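Local coordinates for protein alpha-1,6-mannanase (Bacteroides thetaiotaomicron, PDB 4V1S) that belongs to glycoside hydrolase family 76 and probably hydrolyses alpha-1,6-linked mannose chains as an endo-acting mannanase during polysaccharide use, at residues Ile229-Asn232 and Asp233-Glu237. Residues are numbered along the deposited sequence; the frame is centred on the assembly and turned at random.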
ATOM      1  N   ILE A 229       8.619  12.745  11.558  1.00 16.67           N
ATOM      2  CA  ILE A 229       8.136  13.376  12.800  1.00 16.42           C
ATOM      3  C   ILE A 229       7.368  14.652  12.501  1.00 15.24           C
ATOM      4  O   ILE A 229       6.289  14.883  13.042  1.00 16.31           O
ATOM      5  CB  ILE A 229       9.311  13.640  13.768  1.00 18.43           C
ATOM      6  CG1 ILE A 229       9.850  12.302  14.305  1.00 20.09           C
ATOM      7  CG2 ILE A 229       8.885  14.533  14.926  1.00 21.49           C
ATOM      8  CD1 ILE A 229      11.180  12.415  15.040  1.00 21.55           C
ATOM      9  N   ARG A 230       7.928  15.476  11.620  1.00 15.55           N
ATOM     10  CA  ARG A 230       7.313  16.725  11.243  1.00 16.22           C
ATOM     11  C   ARG A 230       5.947  16.503  10.581  1.00 15.93           C
ATOM     12  O   ARG A 230       4.954  17.144  10.940  1.00 16.89           O
ATOM     13  CB  ARG A 230       8.262  17.498  10.313  1.00 18.32           C
ATOM     14  CG  ARG A 230       7.739  18.824   9.834  1.00 19.86           C
ATOM     15  CD  ARG A 230       8.739  19.522   8.915  1.00 20.33           C
ATOM     16  NE  ARG A 230       8.973  18.760   7.686  1.00 18.78           N
ATOM     17  CZ  ARG A 230      10.096  18.137   7.328  1.00 18.72           C
ATOM     18  NH1 ARG A 230      11.190  18.157   8.086  1.00 21.00           N
ATOM     19  NH2 ARG A 230      10.128  17.482   6.165  1.00 21.31           N
ATOM     20  N   ILE A 231       5.915  15.617   9.582  1.00 13.49           N
ATOM     21  CA  ILE A 231       4.674  15.316   8.891  1.00 13.11           C
ATOM     22  C   ILE A 231       3.669  14.672   9.855  1.00 13.13           C
ATOM     23  O   ILE A 231       2.484  15.003   9.840  1.00 13.41           O
ATOM     24  CB  ILE A 231       4.943  14.408   7.680  1.00 13.62           C
ATOM     25  CG1 ILE A 231       5.774  15.176   6.628  1.00 15.16           C
ATOM     26  CG2 ILE A 231       3.636  13.889   7.102  1.00 12.77           C
ATOM     27  CD1 ILE A 231       6.450  14.260   5.628  1.00 15.58           C
ATOM     28  N   ASN A 232       4.133  13.767  10.705  1.00 13.90           N
ATOM     29  CA  ASN A 232       3.251  13.160  11.699  1.00 14.00           C
ATOM     30  C   ASN A 232       2.618  14.178  12.638  1.00 15.23           C
ATOM     31  O   ASN A 232       1.411  14.149  12.872  1.00 15.79           O
ATOM     32  CB  ASN A 232       3.963  12.128  12.536  1.00 16.20           C
ATOM     33  CG  ASN A 232       3.008  11.416  13.471  1.00 17.01           C
ATOM     34  OD1 ASN A 232       1.993  10.866  13.029  1.00 16.87           O
ATOM     35  ND2 ASN A 232       3.295  11.459  14.767  1.00 17.98           N
ATOM     36  N   ASP A 233       3.440  15.072  13.174  1.00 15.84           N
ATOM     37  CA  ASP A 233       2.932  16.120  14.077  1.00 18.16           C
ATOM     38  C   ASP A 233       1.796  16.899  13.398  1.00 16.34           C
ATOM     39  O   ASP A 233       0.744  17.127  13.997  1.00 18.55           O
ATOM     40  CB  ASP A 233       4.054  17.069  14.470  1.00 19.51           C
ATOM     41  CG  ASP A 233       4.996  16.484  15.498  1.00 22.77           C
ATOM     42  OD1 ASP A 233       4.746  15.383  16.032  1.00 22.31           O
ATOM     43  OD2 ASP A 233       6.021  17.139  15.756  1.00 29.01           O
ATOM     44  N   TRP A 234       1.997  17.284  12.135  1.00 13.88           N
ATOM     45  CA  TRP A 234       0.954  18.005  11.391  1.00 14.50           C
ATOM     46  C   TRP A 234      -0.303  17.145  11.224  1.00 14.53           C
ATOM     47  O   TRP A 234      -1.437  17.622  11.381  1.00 14.52           O
ATOM     48  CB  TRP A 234       1.466  18.473  10.016  1.00 15.61           C
ATOM     49  CG  TRP A 234       0.438  19.227   9.237  1.00 16.76           C
ATOM     50  CD1 TRP A 234       0.187  20.587   9.271  1.00 16.59           C
ATOM     51  CD2 TRP A 234      -0.521  18.678   8.331  1.00 15.90           C
ATOM     52  NE1 TRP A 234      -0.859  20.899   8.440  1.00 18.54           N
ATOM     53  CE2 TRP A 234      -1.313  19.749   7.850  1.00 17.00           C
ATOM     54  CE3 TRP A 234      -0.760  17.395   7.842  1.00 15.29           C
ATOM     55  CZ2 TRP A 234      -2.325  19.560   6.916  1.00 17.49           C
ATOM     56  CZ3 TRP A 234      -1.776  17.207   6.918  1.00 15.93           C
ATOM     57  CH2 TRP A 234      -2.558  18.279   6.481  1.00 16.19           C
ATOM     58  N   THR A 235      -0.093  15.885  10.852  1.00 15.17           N
ATOM     59  CA  THR A 235      -1.199  14.999  10.550  1.00 15.12           C
ATOM     60  C   THR A 235      -2.048  14.730  11.797  1.00 15.01           C
ATOM     61  O   THR A 235      -3.283  14.786  11.751  1.00 15.35           O
ATOM     62  CB  THR A 235      -0.681  13.708   9.932  1.00 13.34           C
ATOM     63  OG1 THR A 235       0.164  14.030   8.804  1.00 14.05           O
ATOM     64  CG2 THR A 235      -1.835  12.845   9.457  1.00 15.15           C
ATOM     65  N   VAL A 236      -1.392  14.464  12.907  1.00 14.90           N
ATOM     66  CA  VAL A 236      -2.100  14.271  14.204  1.00 16.51           C
ATOM     67  C   VAL A 236      -2.892  15.540  14.615  1.00 16.84           C
ATOM     68  O   VAL A 236      -4.022  15.475  15.103  1.00 18.10           O
ATOM     69  CB  VAL A 236      -1.092  13.800  15.287  1.00 21.28           C
ATOM     70  CG1 VAL A 236      -1.684  13.886  16.678  1.00 26.61           C
ATOM     71  CG2 VAL A 236      -0.622  12.377  14.954  1.00 21.57           C
ATOM     72  N   GLU A 237      -2.299  16.702  14.397  1.00 17.94           N
ATOM     73  CA  GLU A 237      -2.921  17.972  14.800  1.00 18.62           C
ATOM     74  C   GLU A 237      -4.158  18.296  13.944  1.00 16.98           C
ATOM     75  O   GLU A 237      -5.121  18.891  14.446  1.00 23.37           O
ATOM     76  CB  GLU A 237      -1.884  19.088  14.701  1.00 20.99           C
ATOM     77  CG  GLU A 237      -2.402  20.486  14.962  1.00 30.71           C
ATOM     78  CD  GLU A 237      -2.904  20.706  16.386  1.00 31.48           C
ATOM     79  OE1 GLU A 237      -2.517  19.929  17.289  1.00 46.18           O
ATOM     80  OE2 GLU A 237      -3.667  21.627  16.576  1.00 52.56           O
TER
HETATM   81  O   HOH W   1       5.695  12.816  15.509  1.00 25.03           O
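Thr235 folds its hydroxyl back onto the preceding turn, where OG1 donates to Ile231 O at 2.7 Å. With OG1 beside its own backbone N (chi1 -53°), the hydroxyl approaches from above the carbonyl plane, while Thr235 N reaches the same oxygen at 2.9 Å and closer to that plane. Two donors from one residue thus grip Ile231 O, and OG1 also bonds Ser205, tying helix 222-239 to helix 202-219. Ile231 and Thr235 run side by side, CG2 of the isoleucine lying 3.9 Å from OG1.

These turns belong to helix 222-239, part of the (alpha/alpha)6 barrel of GH76 enzymes; i to i+4 bonds continue through Asp233 N to Ile229 O and a nearly straight Val236 N to Asn232 O at 2.8 Å. On another face, the Asn232 amide slants across Val236, its OD1 3.6 Å from CG2, and takes a hydrogen bond from Trp274 NE1. At the other end of the amide, ND2 donates to a water 2.9 Å away, which in turn donates to Asp233 OD1; bonds at both ends of the amide thus fix its rotation. A leucine in place of Asn232 would probably leave Trp274 NE1 without its acceptor and break the water link to Asp233. Asp233 lies alongside Ile229, its OD2 4.0 Å from CG2.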